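Local coordinates for putative TetR family transcriptional regulator (Streptomyces coelicolor A3, PDB 3BQY), which probably binds DNA and represses transcription as a dimeric, all-helical regulator of the TetR family, at residues W73-R76 with T77-L80; G117-E121 with A122-D126; A190-E193 with F194-L198. All coordinates share one frame; numbering follows the deposited sequence.

Contact 1 sits at the start of helix 73-89, contact 2 at the turn ending helix 106-121, and contact 3 on helix 188-206, all within the C-terminal, regulatory-type domain of the TetR family. Contacts 1 and 2 have centres about 12 Å apart and pack directly: Trp73 CB lies 3.4 Å from Ala122 CB, and Trp73 meets Phe124 edge-to-face. Contact 3, about 13 Å from contact 1 between centres, reaches it through Leu196 CD2, 3.9 Å from Ala78 O. Contacts 2 and 3 do not touch, their nearest atoms being about 10 Å apart, yet both meet the second subunit. Two separate phosphate ions, probably from the crystallisation liquor, bind at Trp73 and His191.

Contact 1. Residues W73-R76 with T77-L80; sequences WSER and TARL. With PO4 (phosphate ion), chain B.
Thr77 N bonds to Trp73 O, and the same i to i+4 pattern continues through Ala78, Arg79 and Leu80, so these are the first two turns of the alpha-helix 73-89 in the TetR C-terminal domain. Trp73 O is gripped twice. Its second donor is Thr77 OG1 at 2.8 Å, and hydroxyl and amide approach from opposite faces of the carbonyl plane. The hydroxyl reaches it because OG1 stands beside its own backbone N (chi1 -63°), turned back toward the preceding turn. Thr77 and Trp73 also pack on Leu119 of helix 106-121, while Leu200 and Leu203 of helix 188-206 cover them from another helix.

Arg76 and Arg79 lie one turn apart. Arg79 NH2 comes within 3.6 Å of Arg76 CG, and one face of the Arg79 guanidinium rests over Arg76 CA. The two guanidinium planes are 47° apart, and each group donates to carbonyls of residues shortly before the helix: Arg76 to Ala65 and Gly66, Arg79 to Ala64 and Asp70. The indole of Trp73 points its edge at a phosphate ion, also held by Arg207, with NE1 donating to phosphate O1 at 3.0 Å.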
loop_
_atom_site.group_PDB
_atom_site.type_symbol
_atom_site.label_atom_id
_atom_site.label_comp_id
_atom_site.label_asym_id
_atom_site.label_seq_id
_atom_site.Cartn_x
_atom_site.Cartn_y
_atom_site.Cartn_z
ATOM N N TRP A 73 20.325 12.265 -9.981
ATOM C CA TRP A 73 18.947 11.842 -10.191
ATOM C C TRP A 73 18.450 10.911 -9.045
ATOM O O TRP A 73 17.258 10.940 -8.689
ATOM C CB TRP A 73 18.802 11.139 -11.560
ATOM C CG TRP A 73 19.595 9.865 -11.650
ATOM C CD1 TRP A 73 20.883 9.714 -12.118
ATOM C CD2 TRP A 73 19.161 8.565 -11.227
ATOM N NE1 TRP A 73 21.266 8.375 -12.030
ATOM C CE2 TRP A 73 20.231 7.661 -11.475
ATOM C CE3 TRP A 73 17.955 8.068 -10.662
ATOM C CZ2 TRP A 73 20.146 6.295 -11.167
ATOM C CZ3 TRP A 73 17.878 6.705 -10.356
ATOM C CH2 TRP A 73 18.979 5.837 -10.598
ATOM N N SER A 74 19.337 10.056 -8.518
ATOM C CA SER A 74 18.913 9.100 -7.482
ATOM C C SER A 74 18.612 9.839 -6.175
ATOM O O SER A 74 17.627 9.505 -5.490
ATOM C CB SER A 74 19.929 7.957 -7.264
ATOM O OG SER A 74 21.159 8.463 -6.794
ATOM N N GLU A 75 19.433 10.834 -5.833
ATOM C CA GLU A 75 19.167 11.665 -4.655
ATOM C C GLU A 75 17.882 12.473 -4.821
ATOM O O GLU A 75 17.078 12.572 -3.898
ATOM C CB GLU A 75 20.333 12.614 -4.333
ATOM C CG GLU A 75 20.203 13.272 -2.954
ATOM C CD GLU A 75 19.903 12.250 -1.862
ATOM O OE1 GLU A 75 20.662 11.262 -1.768
ATOM O OE2 GLU A 75 18.879 12.398 -1.143
ATOM N N ARG A 76 17.652 13.042 -6.002
ATOM C CA ARG A 76 16.416 13.830 -6.168
ATOM C C ARG A 76 15.166 12.930 -6.145
ATOM O O ARG A 76 14.120 13.306 -5.613
ATOM C CB ARG A 76 16.481 14.669 -7.453
ATOM C CG ARG A 76 17.625 15.708 -7.366
ATOM C CD ARG A 76 17.792 16.415 -8.709
ATOM N NE ARG A 76 16.639 17.296 -8.977
ATOM C CZ ARG A 76 16.091 17.510 -10.178
ATOM N NH1 ARG A 76 16.503 16.856 -11.259
ATOM N NH2 ARG A 76 15.081 18.368 -10.288
ATOM N N THR A 77 15.279 11.756 -6.742
ATOM C CA THR A 77 14.187 10.804 -6.729
ATOM C C THR A 77 13.913 10.375 -5.273
ATOM O O THR A 77 12.749 10.303 -4.847
ATOM C CB THR A 77 14.510 9.579 -7.588
ATOM O OG1 THR A 77 14.683 9.989 -8.957
ATOM C CG2 THR A 77 13.339 8.548 -7.517
ATOM N N ALA A 78 14.981 10.101 -4.528
ATOM C CA ALA A 78 14.840 9.731 -3.111
ATOM C C ALA A 78 14.160 10.863 -2.318
ATOM O O ALA A 78 13.333 10.585 -1.460
ATOM C CB ALA A 78 16.219 9.405 -2.490
ATOM N N ARG A 79 14.533 12.122 -2.564
ATOM C CA ARG A 79 13.913 13.243 -1.824
ATOM C C ARG A 79 12.415 13.337 -2.087
ATOM O O ARG A 79 11.647 13.625 -1.184
ATOM C CB ARG A 79 14.577 14.598 -2.148
ATOM C CG ARG A 79 15.953 14.752 -1.493
ATOM C CD ARG A 79 16.299 16.225 -1.275
ATOM N NE ARG A 79 16.272 16.940 -2.550
ATOM C CZ ARG A 79 17.324 17.118 -3.343
ATOM N NH1 ARG A 79 18.514 16.640 -2.998
ATOM N NH2 ARG A 79 17.171 17.771 -4.485
ATOM N N LEU A 80 12.008 13.095 -3.327
ATOM C CA LEU A 80 10.577 13.074 -3.672
ATOM C C LEU A 80 9.820 11.978 -2.922
ATOM O O LEU A 80 8.726 12.228 -2.403
ATOM C CB LEU A 80 10.391 12.874 -5.171
ATOM C CG LEU A 80 10.648 14.105 -6.053
ATOM C CD1 LEU A 80 10.781 13.610 -7.476
ATOM C CD2 LEU A 80 9.477 15.129 -5.941
HETATM P P PO4 B . 24.496 9.933 -13.394
HETATM O O1 PO4 B . 24.157 8.682 -12.608
HETATM O O2 PO4 B . 24.554 11.117 -12.448
HETATM O O3 PO4 B . 25.835 9.711 -14.080
HETATM O O4 PO4 B . 23.450 10.193 -14.470
#

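Contact 2. Residues G117-E121 with A122-D126; sequences GVLRE and AGFGD
Leu119 O accepts from both Ala122 N and Phe124 N where helix 106-121 closes in a Schellman motif. Among the backbone bonds, Phe124 N donates to Leu119 O at 3.0 Å and Gly123 N to Arg120 O at 3.1 Å. The second donor to Leu119 O, Ala122 N, stands above the carbonyl plane, on the face opposite to Phe124 N. Gly123 makes the reversal with a positive phi of 106°, where a side chain would jam against the carbonyl O of Ala122. An added CA-H...O contact runs from Arg120 CA to Phe124 O at 3.4 Å.

The apolar part joins Leu119 and Phe124. Phe124 CD1 packs 3.8 Å from Leu119 CB, while Leu119 O lies in the plane of the phenyl ring at its edge.

The charged part is a salt bridge across the turn. Arg120 approaches side-on, its NE at 2.7 Å and its NH2 at 2.9 Å both reaching Asp126 OD1. A bend at chi3 (82°) swings the guanidinium back over the turn to meet it. Arg120 NH1 bonds to His175 of the second subunit. A methionine here would probably leave the Asp126 carboxylate without its charged mate and His175 of the second subunit without this donor.

Asp126 begins helix 126-151 directly after the N-cap Gly125, so the bridge ties the end of one helix to the start of the next, and the same guanidinium extends that link across the dimer interface.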
loop_
_atom_site.group_PDB
_atom_site.type_symbol
_atom_site.label_atom_id
_atom_site.label_comp_id
_atom_site.label_asym_id
_atom_site.label_seq_id
_atom_site.Cartn_x
_atom_site.Cartn_y
_atom_site.Cartn_z
ATOM N N GLY A 117 10.014 13.237 -14.773
ATOM C CA GLY A 117 10.960 14.181 -15.381
ATOM C C GLY A 117 12.394 14.007 -14.899
ATOM O O GLY A 117 13.348 14.052 -15.672
ATOM N N VAL A 118 12.559 13.817 -13.604
ATOM C CA VAL A 118 13.913 13.597 -13.055
ATOM C C VAL A 118 14.577 12.401 -13.757
ATOM O O VAL A 118 15.733 12.476 -14.173
ATOM C CB VAL A 118 13.829 13.359 -11.524
ATOM C CG1 VAL A 118 15.145 12.765 -10.971
ATOM C CG2 VAL A 118 13.511 14.703 -10.832
ATOM N N LEU A 119 13.837 11.304 -13.882
ATOM C CA LEU A 119 14.361 10.077 -14.526
ATOM C C LEU A 119 14.586 10.260 -16.019
ATOM O O LEU A 119 15.667 9.910 -16.531
ATOM C CB LEU A 119 13.411 8.884 -14.260
ATOM C CG LEU A 119 13.310 8.628 -12.740
ATOM C CD1 LEU A 119 12.296 7.462 -12.483
ATOM C CD2 LEU A 119 14.687 8.283 -12.103
ATOM N N ARG A 120 13.601 10.801 -16.733
ATOM C CA ARG A 120 13.806 11.023 -18.173
ATOM C C ARG A 120 15.034 11.905 -18.441
ATOM O O ARG A 120 15.834 11.633 -19.337
ATOM C CB ARG A 120 12.548 11.625 -18.822
ATOM C CG ARG A 120 11.345 10.635 -18.854
ATOM C CD ARG A 120 10.121 11.287 -19.527
ATOM N NE ARG A 120 10.193 11.209 -20.999
ATOM C CZ ARG A 120 9.971 12.226 -21.841
ATOM N NH1 ARG A 120 9.658 13.437 -21.384
ATOM N NH2 ARG A 120 10.030 12.018 -23.162
ATOM N N GLU A 121 15.168 12.991 -17.671
ATOM C CA GLU A 121 16.285 13.935 -17.860
ATOM C C GLU A 121 17.630 13.354 -17.466
ATOM O O GLU A 121 18.676 13.894 -17.856
ATOM C CB GLU A 121 16.018 15.231 -17.090
ATOM C CG GLU A 121 14.831 15.963 -17.756
ATOM C CD GLU A 121 14.314 17.151 -16.981
ATOM O OE1 GLU A 121 14.943 17.538 -15.973
ATOM O OE2 GLU A 121 13.252 17.683 -17.381
ATOM N N ALA A 122 17.600 12.243 -16.742
ATOM C CA ALA A 122 18.822 11.535 -16.336
ATOM C C ALA A 122 19.143 10.367 -17.272
ATOM O O ALA A 122 20.100 9.626 -17.039
ATOM C CB ALA A 122 18.673 11.021 -14.907
ATOM N N GLY A 123 18.347 10.198 -18.327
ATOM C CA GLY A 123 18.681 9.203 -19.353
ATOM C C GLY A 123 17.808 7.958 -19.315
ATOM O O GLY A 123 18.061 7.010 -20.059
ATOM N N PHE A 124 16.772 7.947 -18.489
ATOM C CA PHE A 124 15.805 6.829 -18.562
ATOM C C PHE A 124 14.828 7.009 -19.714
ATOM O O PHE A 124 14.339 8.130 -19.943
ATOM C CB PHE A 124 15.023 6.684 -17.266
ATOM C CG PHE A 124 15.873 6.216 -16.127
ATOM C CD1 PHE A 124 16.595 7.133 -15.353
ATOM C CD2 PHE A 124 15.996 4.855 -15.860
ATOM C CE1 PHE A 124 17.425 6.686 -14.298
ATOM C CE2 PHE A 124 16.833 4.405 -14.823
ATOM C CZ PHE A 124 17.531 5.332 -14.044
ATOM N N GLY A 125 14.522 5.902 -20.411
ATOM C CA GLY A 125 13.528 5.925 -21.473
ATOM C C GLY A 125 12.143 6.112 -20.878
ATOM O O GLY A 125 11.948 5.906 -19.655
ATOM N N ASP A 126 11.191 6.483 -21.733
ATOM C CA ASP A 126 9.804 6.776 -21.320
ATOM C C ASP A 126 9.194 5.653 -20.474
ATOM O O ASP A 126 8.612 5.917 -19.438
ATOM C CB ASP A 126 8.882 6.961 -22.536
ATOM C CG ASP A 126 9.168 8.247 -23.314
ATOM O OD1 ASP A 126 9.804 9.165 -22.761
ATOM O OD2 ASP A 126 8.782 8.293 -24.504
#

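Contact 3. Residues A190-E193 with F194-L198; sequences AHFE and FGLRL. With PO4 (phosphate ion), chain C.
Phe192 and Leu196, one turn apart on helix 188-206, carry the apolar side of this contact. Leu196 CD2 touches the phenyl ring at CE2, 3.7 Å away, with CZ slightly farther; the approach to the ring is oblique. The phenyl group reaches forward along the helix because its CG is trans to the backbone N (chi1 179°). Ala81 of helix 73-89 packs on both side chains, and His143 also meets the phenyl ring, with planes at about 50°, so the pair lies inside the helical core of the domain.

The backbone bonds are those of a regular alpha-helix. Phe194 N donates to Ala190 O, Gly195 N to His191 O and Arg197 N to Glu193 O. The bond from Leu196 N to Phe192 O is nearly straight, at 2.9 Å with an N-H...O angle of 165°.

Among the polar side chains, Glu193 lies alongside Leu196, pointing the same way, with OE1 4.2 Å from Leu196 CD2; its OE2 forms a salt bridge with Arg82 of helix 73-89. His191 meets a phosphate ion, and NE2 gives a weak hydrogen bond to phosphate O4 at 3.3 Å. The exact fit of imidazole and ion is doubtful, because phosphate O2 sits only 2.6 Å from His191 CD2, too close for a carbon-oxygen contact. Arg131 of the second subunit also bonds the ion and packs on His191 and Phe194.

Each side thus has its own chemistry: phenyl and leucine pack toward helix 73-89 beside the Glu193 carboxylate, whereas His191 and Phe194 face the partner chain, consistent with the helical dimer interface of TetR proteins, and the phosphate probably offsets part of the positive charge brought there by the partner's arginine.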
loop_
_atom_site.group_PDB
_atom_site.type_symbol
_atom_site.label_atom_id
_atom_site.label_comp_id
_atom_site.label_asym_id
_atom_site.label_seq_id
_atom_site.Cartn_x
_atom_site.Cartn_y
_atom_site.Cartn_z
ATOM N N ALA A 190 14.520 3.677 8.740
ATOM C CA ALA A 190 15.553 2.771 8.219
ATOM C C ALA A 190 14.982 1.743 7.231
ATOM O O ALA A 190 15.590 1.492 6.179
ATOM C CB ALA A 190 16.302 2.059 9.373
ATOM N N HIS A 191 13.816 1.168 7.544
ATOM C CA HIS A 191 13.167 0.221 6.620
ATOM C C HIS A 191 12.831 0.910 5.289
ATOM O O HIS A 191 13.094 0.370 4.214
ATOM C CB HIS A 191 11.903 -0.373 7.252
ATOM C CG HIS A 191 12.189 -1.271 8.408
ATOM N ND1 HIS A 191 11.207 -1.765 9.234
ATOM C CD2 HIS A 191 13.362 -1.715 8.915
ATOM C CE1 HIS A 191 11.753 -2.517 10.169
ATOM N NE2 HIS A 191 13.063 -2.494 10.007
ATOM N N PHE A 192 12.278 2.113 5.377
ATOM C CA PHE A 192 11.920 2.875 4.200
ATOM C C PHE A 192 13.146 3.171 3.330
ATOM O O PHE A 192 13.129 2.968 2.112
ATOM C CB PHE A 192 11.237 4.189 4.590
ATOM C CG PHE A 192 10.869 5.033 3.401
ATOM C CD1 PHE A 192 9.877 4.614 2.509
ATOM C CD2 PHE A 192 11.533 6.235 3.157
ATOM C CE1 PHE A 192 9.533 5.405 1.385
ATOM C CE2 PHE A 192 11.202 7.017 2.049
ATOM C CZ PHE A 192 10.212 6.616 1.168
ATOM N N GLU A 193 14.209 3.659 3.964
ATOM C CA GLU A 193 15.433 3.976 3.249
ATOM C C GLU A 193 16.008 2.732 2.541
ATOM O O GLU A 193 16.541 2.837 1.429
ATOM C CB GLU A 193 16.466 4.608 4.196
ATOM C CG GLU A 193 16.095 6.036 4.661
ATOM C CD GLU A 193 15.949 7.038 3.487
ATOM O OE1 GLU A 193 16.718 6.951 2.507
ATOM O OE2 GLU A 193 15.068 7.914 3.563
ATOM N N PHE A 194 15.916 1.569 3.193
ATOM C CA PHE A 194 16.423 0.332 2.615
ATOM C C PHE A 194 15.646 -0.003 1.343
ATOM O O PHE A 194 16.242 -0.369 0.324
ATOM C CB PHE A 194 16.322 -0.816 3.627
ATOM C CG PHE A 194 16.840 -2.115 3.108
ATOM C CD1 PHE A 194 18.211 -2.410 3.159
ATOM C CD2 PHE A 194 15.974 -3.037 2.526
ATOM C CE1 PHE A 194 18.693 -3.637 2.674
ATOM C CE2 PHE A 194 16.447 -4.255 2.046
ATOM C CZ PHE A 194 17.800 -4.559 2.121
ATOM N N GLY A 195 14.316 0.066 1.416
ATOM C CA GLY A 195 13.477 -0.260 0.250
ATOM C C GLY A 195 13.700 0.722 -0.884
ATOM O O GLY A 195 13.778 0.336 -2.048
ATOM N N LEU A 196 13.838 1.997 -0.540
ATOM C CA LEU A 196 14.131 3.028 -1.506
ATOM C C LEU A 196 15.493 2.786 -2.172
ATOM O O LEU A 196 15.636 2.925 -3.396
ATOM C CB LEU A 196 14.086 4.397 -0.765
ATOM C CG LEU A 196 14.016 5.688 -1.514
ATOM C CD1 LEU A 196 12.943 5.621 -2.657
ATOM C CD2 LEU A 196 13.839 6.865 -0.521
ATOM N N ARG A 197 16.491 2.418 -1.368
ATOM C CA ARG A 197 17.811 2.048 -1.884
ATOM C C ARG A 197 17.722 0.879 -2.875
ATOM O O ARG A 197 18.354 0.916 -3.933
ATOM C CB ARG A 197 18.788 1.692 -0.740
ATOM C CG ARG A 197 20.002 0.843 -1.170
ATOM C CD ARG A 197 21.148 0.843 -0.135
ATOM N NE ARG A 197 21.096 -0.202 0.894
ATOM C CZ ARG A 197 22.118 -1.006 1.205
ATOM N NH1 ARG A 197 21.991 -1.906 2.165
ATOM N NH2 ARG A 197 23.280 -0.912 0.555
ATOM N N LEU A 198 16.958 -0.159 -2.525
ATOM C CA LEU A 198 16.747 -1.296 -3.463
ATOM C C LEU A 198 16.207 -0.798 -4.829
ATOM O O LEU A 198 16.720 -1.207 -5.884
ATOM C CB LEU A 198 15.765 -2.346 -2.925
ATOM C CG LEU A 198 16.183 -3.096 -1.662
ATOM C CD1 LEU A 198 15.140 -4.163 -1.329
ATOM C CD2 LEU A 198 17.571 -3.745 -1.883
HETATM P P PO4 C . 16.503 -2.066 11.136
HETATM O O1 PO4 C . 16.947 -0.840 11.901
HETATM O O2 PO4 C . 15.713 -1.609 9.929
HETATM O O3 PO4 C . 17.697 -2.861 10.672
HETATM O O4 PO4 C . 15.640 -2.902 12.023
#